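Local atomic coordinates of extracellular solute-binding protein family 1 (Kribbella flavida, PDB entry 5IXP), a protein that probably binds a solute outside the cell, likely a carbohydrate as in many relatives, and delivers it to an ABC importer. Residues E40-L45 and V63-K68; L92-A97 and G267-G272; L169-M174 and E195-T200. All blocks are in the same frame, centred on the assembly; numbering follows the deposited sequence.

Overall arrangement
Along the chain, contact 1 closes first; contact 2 then spans a long interval, and contact 3 falls within that interval. Contacts 1 and 2 have centres about 17 Å apart and touch, Val63 N lying 2.8 Å from Gly272 O, a probable hydrogen bond. There strand 58-62, which leads into contact 1, pairs antiparallel with strand 269-276, which carries contact 2. Contact 3 is all helical. Its centre is about 18 Å from that of contact 2, and they meet where Trp270 packs on Leu169. Contacts 1 and 3 do not touch. Strand 269-276 thus links the surroundings of the two outer contacts, consistent with the two-lobed fold of periplasmic-type binding proteins.

Contact 1: E40-L45 and V63-K68; sequences EHIKNL and VSWIYK
With chi1 at -69°, Ile42 holds CG1 anti to its carbonyl carbon. Trp65 CG is likewise anti to its own carbonyl carbon, which turns the indole toward helix 38-51. Ile42 CG1 sits over one face of the indole in a CH-pi contact, 3.4 Å from the centroid of the Trp65 six-membered ring and 8° off its normal. Ile42 CD1 lies over the same face near the ring fusion, 3.4 Å from Trp65 CE2. At the far rim, His41 CD2 is 3.5 Å from Trp65 CZ3, and the two rings lie rim to rim with planes at 39°. Phe9 meets both rings. Trp65 is modelled in two conformers, and this holds for one. The contact joins helix 38-51 to the turn that follows strand 58-62 and leads into helix 66-70, within the alpha/beta fold of the binding protein. With only an alanine at Ile42, the CH-pi contact would be lost and the Trp65 ring would probably be freer to turn. The join is apolar and aromatic, so shape and dispersion are likely to hold it, while His41 NE2 finds its partner in the carbonyl of Ala60, on strand 58-62, which helps fix the ring's turn.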
loop_
_atom_site.group_PDB
_atom_site.type_symbol
_atom_site.label_atom_id
_atom_site.label_comp_id
_atom_site.label_asym_id
_atom_site.label_seq_id
_atom_site.Cartn_x
_atom_site.Cartn_y
_atom_site.Cartn_z
ATOM N N GLU A 40 10.693 15.092 -2.410
ATOM C CA GLU A 40 11.538 15.710 -3.420
ATOM C C GLU A 40 11.753 14.806 -4.616
ATOM O O GLU A 40 11.910 15.304 -5.734
ATOM C CB GLU A 40 12.863 16.142 -2.824
ATOM C CG GLU A 40 12.791 17.616 -2.475
ATOM C CD GLU A 40 13.700 17.961 -1.378
ATOM O OE1 GLU A 40 14.240 17.007 -0.787
ATOM O OE2 GLU A 40 13.875 19.168 -1.113
ATOM N N HIS A 41 11.752 13.490 -4.408
ATOM C CA HIS A 41 11.763 12.574 -5.543
ATOM C C HIS A 41 10.563 12.828 -6.452
ATOM O O HIS A 41 10.700 12.921 -7.679
ATOM C CB HIS A 41 11.773 11.132 -5.038
ATOM C CG HIS A 41 11.699 10.115 -6.131
ATOM N ND1 HIS A 41 12.824 9.574 -6.723
ATOM C CD2 HIS A 41 10.635 9.546 -6.749
ATOM C CE1 HIS A 41 12.452 8.709 -7.653
ATOM N NE2 HIS A 41 11.129 8.674 -7.690
ATOM N N ILE A 42 9.375 12.965 -5.854
ATOM C CA ILE A 42 8.161 13.277 -6.611
ATOM C C ILE A 42 8.293 14.615 -7.327
ATOM O O ILE A 42 7.954 14.743 -8.510
ATOM C CB ILE A 42 6.940 13.299 -5.675
ATOM C CG1 ILE A 42 6.609 11.914 -5.164
ATOM C CG2 ILE A 42 5.746 13.937 -6.372
ATOM C CD1 ILE A 42 5.729 11.974 -3.955
ATOM N N LYS A 43 8.745 15.644 -6.605
ATOM C CA LYS A 43 8.883 16.965 -7.210
ATOM C C LYS A 43 9.866 16.943 -8.374
ATOM O O LYS A 43 9.626 17.579 -9.406
ATOM C CB LYS A 43 9.325 17.983 -6.162
ATOM C CG LYS A 43 8.217 18.444 -5.238
ATOM C CD LYS A 43 8.659 19.675 -4.471
ATOM C CE LYS A 43 8.566 19.453 -2.978
ATOM N NZ LYS A 43 7.159 19.221 -2.536
ATOM N N ASN A 44 10.983 16.223 -8.226
ATOM C CA ASN A 44 11.920 16.088 -9.337
ATOM C C ASN A 44 11.236 15.442 -10.524
ATOM O O ASN A 44 11.396 15.880 -11.667
ATOM C CB ASN A 44 13.124 15.238 -8.935
ATOM C CG ASN A 44 13.980 15.894 -7.890
ATOM O OD1 ASN A 44 13.935 17.109 -7.709
ATOM N ND2 ASN A 44 14.796 15.093 -7.210
ATOM N N LEU A 45 10.504 14.361 -10.261
ATOM C CA LEU A 45 9.722 13.674 -11.279
ATOM C C LEU A 45 8.842 14.656 -12.040
ATOM O O LEU A 45 8.915 14.764 -13.269
ATOM C CB LEU A 45 8.874 12.604 -10.594
ATOM C CG LEU A 45 8.532 11.291 -11.273
ATOM C CD1 LEU A 45 9.767 10.719 -11.940
ATOM C CD2 LEU A 45 8.011 10.356 -10.202
ATOM N N VAL A 63 3.051 3.217 -5.820
ATOM C CA VAL A 63 1.756 2.936 -6.432
ATOM C C VAL A 63 0.754 4.049 -6.147
ATOM O O VAL A 63 -0.164 4.280 -6.946
ATOM C CB VAL A 63 1.214 1.565 -5.978
ATOM C CG1 VAL A 63 0.896 1.566 -4.474
ATOM C CG2 VAL A 63 -0.002 1.183 -6.826
ATOM N N SER A 64 0.911 4.775 -5.039
ATOM C CA SER A 64 -0.099 5.794 -4.764
ATOM C C SER A 64 0.034 7.022 -5.659
ATOM O O SER A 64 -0.902 7.828 -5.705
ATOM C CB SER A 64 -0.066 6.226 -3.299
ATOM O OG SER A 64 1.129 6.925 -3.008
ATOM N N TRP A 65 1.165 7.180 -6.363
ATOM C CA TRP A 65 1.375 8.291 -7.293
ATOM C C TRP A 65 1.056 7.943 -8.733
ATOM O O TRP A 65 0.857 8.854 -9.542
ATOM C CB TRP A 65 2.837 8.767 -7.319
ATOM C CG TRP A 65 3.573 8.780 -6.061
ATOM C CD1 TRP A 65 3.065 8.919 -4.813
ATOM C CD2 TRP A 65 4.992 8.645 -5.914
ATOM N NE1 TRP A 65 4.074 8.867 -3.887
ATOM C CE2 TRP A 65 5.270 8.703 -4.540
ATOM C CE3 TRP A 65 6.049 8.472 -6.814
ATOM C CZ2 TRP A 65 6.560 8.598 -4.040
ATOM C CZ3 TRP A 65 7.325 8.368 -6.325
ATOM C CH2 TRP A 65 7.577 8.437 -4.944
ATOM N N ILE A 66 1.084 6.655 -9.084
ATOM C CA ILE A 66 1.168 6.269 -10.490
ATOM C C ILE A 66 -0.086 6.666 -11.266
ATOM O O ILE A 66 -0.020 6.818 -12.496
ATOM C CB ILE A 66 1.492 4.768 -10.613
ATOM C CG1 ILE A 66 2.002 4.451 -12.025
ATOM C CG2 ILE A 66 0.298 3.906 -10.230
ATOM C CD1 ILE A 66 2.690 3.097 -12.146
ATOM N N TYR A 67 -1.212 6.893 -10.576
ATOM C CA TYR A 67 -2.420 7.366 -11.250
ATOM C C TYR A 67 -2.139 8.640 -12.038
ATOM O O TYR A 67 -2.641 8.813 -13.153
ATOM C CB TYR A 67 -3.547 7.606 -10.231
ATOM C CG TYR A 67 -3.364 8.855 -9.374
ATOM C CD1 TYR A 67 -2.699 8.795 -8.158
ATOM C CD2 TYR A 67 -3.851 10.093 -9.790
ATOM C CE1 TYR A 67 -2.515 9.927 -7.379
ATOM C CE2 TYR A 67 -3.666 11.237 -9.020
ATOM C CZ TYR A 67 -2.997 11.146 -7.814
ATOM O OH TYR A 67 -2.811 12.271 -7.033
ATOM N N LYS A 68 -1.332 9.539 -11.469
ATOM C CA LYS A 68 -1.040 10.810 -12.118
ATOM C C LYS A 68 -0.232 10.608 -13.393
ATOM O O LYS A 68 -0.357 11.389 -14.341
ATOM C CB LYS A 68 -0.301 11.724 -11.137
ATOM C CG LYS A 68 0.113 13.073 -11.702
ATOM C CD LYS A 68 0.316 14.103 -10.596
ATOM C CE LYS A 68 1.041 15.346 -11.122
ATOM N NZ LYS A 68 1.368 16.323 -10.038
#

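Contact 2: L92-A97 and G267-G272; sequences LDWKVA and GGNWGG
This is a helix-to-strand contact of mixed character, part aromatic-on-amide packing and part water bridge, close to the centre of the molecule. It sets the start of helix 93-98 against the beginning of strand 269-276. Trp94 brings the outer end of its indole to Asn269. Trp94 CZ3 lies 3.6 Å from Asn269 CG, and Trp94 CH2 lies 3.6 Å from Asn269 OD1. Ring and amide planes are 47° apart, so this is no flat stack. The amide is pinned at both ends. Asn269 ND2 gives a nearly straight bond (168°) to Gly271 O at 3.0 Å, on a lone pair in the carbonyl plane. Asn269 OD1 accepts from the backbone N of Gly114. Trp94 NE1 is bonded to the carbonyl of Ala343. Strand 269-276 runs between 58-62 and 108-121, the antiparallel strand that returns into the sheet, consistent with the type II periplasmic-binding-protein fold. Lys95 bends at chi2 (74°) and then runs extended to the strand. Lys95 NZ donates to a water at 2.7 Å, and this water donates to Gly271 O at 3.0 Å. The ammonium also bonds the carbonyls of Asp112 and Ser273, which would offset its charge in a largely buried place. Gly272 lies close beside it: Lys95 NZ is 3.7 Å from Gly272 C, and a beta carbon there would crowd the ammonium.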
loop_
_atom_site.group_PDB
_atom_site.type_symbol
_atom_site.label_atom_id
_atom_site.label_comp_id
_atom_site.label_asym_id
_atom_site.label_seq_id
_atom_site.Cartn_x
_atom_site.Cartn_y
_atom_site.Cartn_z
ATOM N N LEU A 92 1.756 -10.867 -9.904
ATOM C CA LEU A 92 0.338 -10.852 -9.569
ATOM C C LEU A 92 -0.407 -9.965 -10.557
ATOM O O LEU A 92 0.053 -8.870 -10.894
ATOM C CB LEU A 92 0.140 -10.330 -8.143
ATOM C CG LEU A 92 0.698 -11.226 -7.041
ATOM C CD1 LEU A 92 0.908 -10.438 -5.772
ATOM C CD2 LEU A 92 -0.253 -12.422 -6.803
ATOM N N ASP A 93 -1.560 -10.443 -11.031
ATOM C CA ASP A 93 -2.270 -9.708 -12.075
ATOM C C ASP A 93 -2.647 -8.298 -11.619
ATOM O O ASP A 93 -2.556 -7.341 -12.401
ATOM C CB ASP A 93 -3.504 -10.490 -12.543
ATOM C CG ASP A 93 -4.430 -10.921 -11.397
ATOM O OD1 ASP A 93 -5.462 -11.568 -11.706
ATOM O OD2 ASP A 93 -4.148 -10.639 -10.205
ATOM N N TRP A 94 -3.034 -8.137 -10.350
ATOM C CA TRP A 94 -3.400 -6.802 -9.879
ATOM C C TRP A 94 -2.196 -5.863 -9.806
ATOM O O TRP A 94 -2.355 -4.644 -9.955
ATOM C CB TRP A 94 -4.104 -6.881 -8.521
ATOM C CG TRP A 94 -3.363 -7.578 -7.402
ATOM C CD1 TRP A 94 -3.479 -8.893 -7.033
ATOM C CD2 TRP A 94 -2.453 -6.981 -6.469
ATOM N NE1 TRP A 94 -2.676 -9.156 -5.949
ATOM C CE2 TRP A 94 -2.040 -7.999 -5.578
ATOM C CE3 TRP A 94 -1.943 -5.689 -6.304
ATOM C CZ2 TRP A 94 -1.149 -7.766 -4.539
ATOM C CZ3 TRP A 94 -1.058 -5.455 -5.262
ATOM C CH2 TRP A 94 -0.668 -6.491 -4.393
ATOM N N LYS A 95 -0.993 -6.397 -9.578
ATOM C CA LYS A 95 0.189 -5.544 -9.602
ATOM C C LYS A 95 0.428 -4.991 -11.001
ATOM O O LYS A 95 0.713 -3.800 -11.163
ATOM C CB LYS A 95 1.416 -6.320 -9.104
ATOM C CG LYS A 95 2.715 -5.481 -9.039
ATOM C CD LYS A 95 2.692 -4.510 -7.862
ATOM C CE LYS A 95 4.012 -3.736 -7.741
ATOM N NZ LYS A 95 4.040 -2.792 -6.568
ATOM N N VAL A 96 0.298 -5.840 -12.027
ATOM C CA VAL A 96 0.468 -5.373 -13.402
ATOM C C VAL A 96 -0.593 -4.341 -13.743
ATOM O O VAL A 96 -0.304 -3.308 -14.362
ATOM C CB VAL A 96 0.414 -6.558 -14.386
ATOM C CG1 VAL A 96 0.518 -6.056 -15.825
ATOM C CG2 VAL A 96 1.496 -7.564 -14.085
ATOM N N ALA A 97 -1.838 -4.600 -13.330
ATOM C CA ALA A 97 -2.959 -3.754 -13.729
ATOM C C ALA A 97 -2.791 -2.326 -13.230
ATOM O O ALA A 97 -3.176 -1.373 -13.918
ATOM C CB ALA A 97 -4.274 -4.354 -13.210
ATOM N N GLY A 267 -9.145 -9.322 0.519
ATOM C CA GLY A 267 -7.739 -8.971 0.530
ATOM C C GLY A 267 -7.565 -7.480 0.373
ATOM O O GLY A 267 -8.485 -6.768 -0.043
ATOM N N GLY A 268 -6.375 -7.013 0.716
ATOM C CA GLY A 268 -6.053 -5.602 0.585
ATOM C C GLY A 268 -4.570 -5.406 0.363
ATOM O O GLY A 268 -3.743 -6.214 0.800
ATOM N N ASN A 269 -4.230 -4.325 -0.323
ATOM C CA ASN A 269 -2.834 -3.948 -0.496
ATOM C C ASN A 269 -2.640 -2.497 -0.102
ATOM O O ASN A 269 -3.464 -1.639 -0.439
ATOM C CB ASN A 269 -2.352 -4.125 -1.922
ATOM C CG ASN A 269 -0.915 -3.665 -2.090
ATOM O OD1 ASN A 269 0.021 -4.328 -1.626
ATOM N ND2 ASN A 269 -0.734 -2.500 -2.709
ATOM N N TRP A 270 -1.539 -2.229 0.593
ATOM C CA TRP A 270 -1.126 -0.868 0.921
ATOM C C TRP A 270 0.344 -0.722 0.545
ATOM O O TRP A 270 1.217 -1.250 1.238
ATOM C CB TRP A 270 -1.358 -0.576 2.409
ATOM C CG TRP A 270 -0.890 0.766 2.915
ATOM C CD1 TRP A 270 -0.297 1.771 2.202
ATOM C CD2 TRP A 270 -0.984 1.238 4.268
ATOM N NE1 TRP A 270 -0.014 2.837 3.033
ATOM C CE2 TRP A 270 -0.425 2.533 4.303
ATOM C CE3 TRP A 270 -1.491 0.691 5.450
ATOM C CZ2 TRP A 270 -0.351 3.286 5.476
ATOM C CZ3 TRP A 270 -1.412 1.439 6.622
ATOM C CH2 TRP A 270 -0.852 2.725 6.621
ATOM N N GLY A 271 0.617 -0.008 -0.545
ATOM C CA GLY A 271 1.976 0.394 -0.881
ATOM C C GLY A 271 2.614 -0.476 -1.946
ATOM O O GLY A 271 1.973 -1.295 -2.612
ATOM N N GLY A 272 3.921 -0.292 -2.093
ATOM C CA GLY A 272 4.679 -0.941 -3.142
ATOM C C GLY A 272 4.935 0.004 -4.306
ATOM O O GLY A 272 4.277 1.035 -4.471
HETATM O O HOH W 1 1.692 -1.839 -5.536
#

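Contact 3: L169-M174 and E195-T200; sequences LTWEAM and ELLKRT
Thr200, in the conformer described, one of two modelled, sends its methyl between Trp171 and Met174, and this is the close-packed side of the contact. Thr200 CG2 lies 3.8 Å from Met174 CB and 4.1 Å from Trp171 CE3. Met174, a selenomethionine, bends at its last torsion, which turns Met174 CE back to 3.9 Å from Thr200 CG2. At the outer end of the indole, Trp171 CH2 meets Leu197 CD1 at 3.7 Å. Trp171 reaches there with its CG anti to the backbone N, chi1 165°, and Trp171 NE1 is bonded to Asn360 OD1. Helices 167-175 and 195-209 run roughly antiparallel here; the axes of the two short segments approach to 11.3 Å, at 146°. They lie in an all-helical part of the binding-protein fold, where helix 144-157 packs on Met174 and helix 356-371 on Trp171. In the same conformer, Thr200 OG1 donates back to Leu196 O at 3.0 Å, tilted 29° from the carbonyl plane, while Thr200 N reaches that oxygen from the other face. The loose side is the outer surface of 195-200. There Glu195, Leu196 and Arg199 are exposed and make no contact with 169-174. The salt bridge of Arg199 NE with Glu195 OE2, at 3.7 Å, is long.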
loop_
_atom_site.group_PDB
_atom_site.type_symbol
_atom_site.label_atom_id
_atom_site.label_comp_id
_atom_site.label_asym_id
_atom_site.label_seq_id
_atom_site.Cartn_x
_atom_site.Cartn_y
_atom_site.Cartn_z
ATOM N N LEU A 169 -7.571 5.520 8.437
ATOM C CA LEU A 169 -6.899 4.313 7.944
ATOM C C LEU A 169 -7.897 3.191 7.666
ATOM O O LEU A 169 -7.697 2.405 6.732
ATOM C CB LEU A 169 -5.811 3.841 8.912
ATOM C CG LEU A 169 -4.516 4.668 8.936
ATOM C CD1 LEU A 169 -3.390 3.916 9.648
ATOM C CD2 LEU A 169 -4.081 5.068 7.533
ATOM N N THR A 170 -8.983 3.109 8.442
ATOM C CA THR A 170 -10.028 2.141 8.126
ATOM C C THR A 170 -10.680 2.468 6.786
ATOM O O THR A 170 -10.985 1.567 5.991
ATOM C CB THR A 170 -11.074 2.106 9.245
ATOM O OG1 THR A 170 -10.426 1.901 10.509
ATOM C CG2 THR A 170 -12.090 0.986 9.005
ATOM N N TRP A 171 -10.890 3.758 6.520
ATOM C CA TRP A 171 -11.403 4.204 5.227
ATOM C C TRP A 171 -10.482 3.795 4.090
ATOM O O TRP A 171 -10.944 3.307 3.050
ATOM C CB TRP A 171 -11.576 5.724 5.248
ATOM C CG TRP A 171 -11.753 6.394 3.892
ATOM C CD1 TRP A 171 -10.765 6.864 3.062
ATOM C CD2 TRP A 171 -12.994 6.700 3.248
ATOM N NE1 TRP A 171 -11.322 7.432 1.935
ATOM C CE2 TRP A 171 -12.687 7.347 2.025
ATOM C CE3 TRP A 171 -14.334 6.477 3.576
ATOM C CZ2 TRP A 171 -13.677 7.774 1.134
ATOM C CZ3 TRP A 171 -15.318 6.907 2.690
ATOM C CH2 TRP A 171 -14.983 7.546 1.484
ATOM N N GLU A 172 -9.178 4.028 4.251
ATOM C CA GLU A 172 -8.235 3.617 3.214
ATOM C C GLU A 172 -8.376 2.132 2.921
ATOM O O GLU A 172 -8.403 1.717 1.754
ATOM C CB GLU A 172 -6.804 3.942 3.641
ATOM C CG GLU A 172 -6.521 5.434 3.760
ATOM C CD GLU A 172 -6.496 6.115 2.392
ATOM O OE1 GLU A 172 -5.449 6.058 1.705
ATOM O OE2 GLU A 172 -7.531 6.671 1.985
ATOM N N ALA A 173 -8.495 1.319 3.972
ATOM C CA ALA A 173 -8.589 -0.125 3.787
ATOM C C ALA A 173 -9.854 -0.503 3.030
ATOM O O ALA A 173 -9.805 -1.307 2.091
ATOM C CB ALA A 173 -8.532 -0.832 5.139
HETATM N N MSE A 174 -10.989 0.089 3.392
HETATM C CA MSE A 174 -12.250 -0.263 2.753
HETATM C C MSE A 174 -12.402 0.334 1.363
HETATM O O MSE A 174 -12.840 -0.350 0.436
HETATM C CB MSE A 174 -13.428 0.187 3.619
HETATM C CG MSE A 174 -13.437 -0.464 4.984
HETATM SE SE MSE A 174 -14.996 0.170 5.964
HETATM C CE MSE A 174 -16.365 -0.581 4.773
ATOM N N GLU A 195 -23.263 5.410 -4.369
ATOM C CA GLU A 195 -23.866 5.153 -3.064
ATOM C C GLU A 195 -23.010 4.207 -2.229
ATOM O O GLU A 195 -23.029 4.284 -0.998
ATOM C CB GLU A 195 -25.294 4.599 -3.210
ATOM C CG GLU A 195 -26.077 4.596 -1.875
ATOM C CD GLU A 195 -27.503 4.029 -1.964
ATOM O OE1 GLU A 195 -28.009 3.810 -3.089
ATOM O OE2 GLU A 195 -28.120 3.802 -0.892
ATOM N N LEU A 196 -22.238 3.324 -2.868
ATOM C CA LEU A 196 -21.376 2.435 -2.094
ATOM C C LEU A 196 -20.314 3.217 -1.337
ATOM O O LEU A 196 -19.932 2.839 -0.223
ATOM C CB LEU A 196 -20.721 1.400 -3.002
ATOM C CG LEU A 196 -21.084 -0.029 -2.622
ATOM C CD1 LEU A 196 -20.241 -0.991 -3.403
ATOM C CD2 LEU A 196 -20.918 -0.255 -1.129
ATOM N N LEU A 197 -19.834 4.311 -1.921
ATOM C CA LEU A 197 -18.908 5.193 -1.223
ATOM C C LEU A 197 -19.555 5.791 0.027
ATOM O O LEU A 197 -18.953 5.805 1.109
ATOM C CB LEU A 197 -18.459 6.286 -2.184
ATOM C CG LEU A 197 -17.224 7.115 -1.901
ATOM C CD1 LEU A 197 -15.980 6.222 -1.869
ATOM C CD2 LEU A 197 -17.117 8.180 -2.996
ATOM N N LYS A 198 -20.787 6.290 -0.102
ATOM C CA LYS A 198 -21.491 6.819 1.066
ATOM C C LYS A 198 -21.772 5.716 2.082
ATOM O O LYS A 198 -21.707 5.947 3.293
ATOM C CB LYS A 198 -22.789 7.512 0.638
ATOM C CG LYS A 198 -23.607 8.167 1.790
ATOM C CD LYS A 198 -22.730 9.072 2.672
ATOM C CE LYS A 198 -23.533 10.169 3.400
ATOM N NZ LYS A 198 -24.568 9.664 4.353
ATOM N N ARG A 199 -22.067 4.500 1.614
ATOM C CA ARG A 199 -22.311 3.424 2.568
ATOM C C ARG A 199 -21.052 3.094 3.360
ATOM O O ARG A 199 -21.126 2.803 4.562
ATOM C CB ARG A 199 -22.861 2.188 1.856
ATOM C CG ARG A 199 -24.366 2.273 1.675
ATOM C CD ARG A 199 -24.995 0.953 1.292
ATOM N NE ARG A 199 -26.397 1.135 0.946
ATOM C CZ ARG A 199 -27.255 0.135 0.781
ATOM N NH1 ARG A 199 -26.847 -1.119 0.938
ATOM N NH2 ARG A 199 -28.520 0.387 0.463
ATOM N N THR A 200 -19.892 3.121 2.696
ATOM C CA THR A 200 -18.616 2.956 3.383
ATOM C C THR A 200 -18.421 4.041 4.432
ATOM O O THR A 200 -18.072 3.760 5.586
ATOM C CB THR A 200 -17.479 2.992 2.360
ATOM O OG1 THR A 200 -17.653 1.929 1.419
ATOM C CG2 THR A 200 -16.124 2.860 3.039
#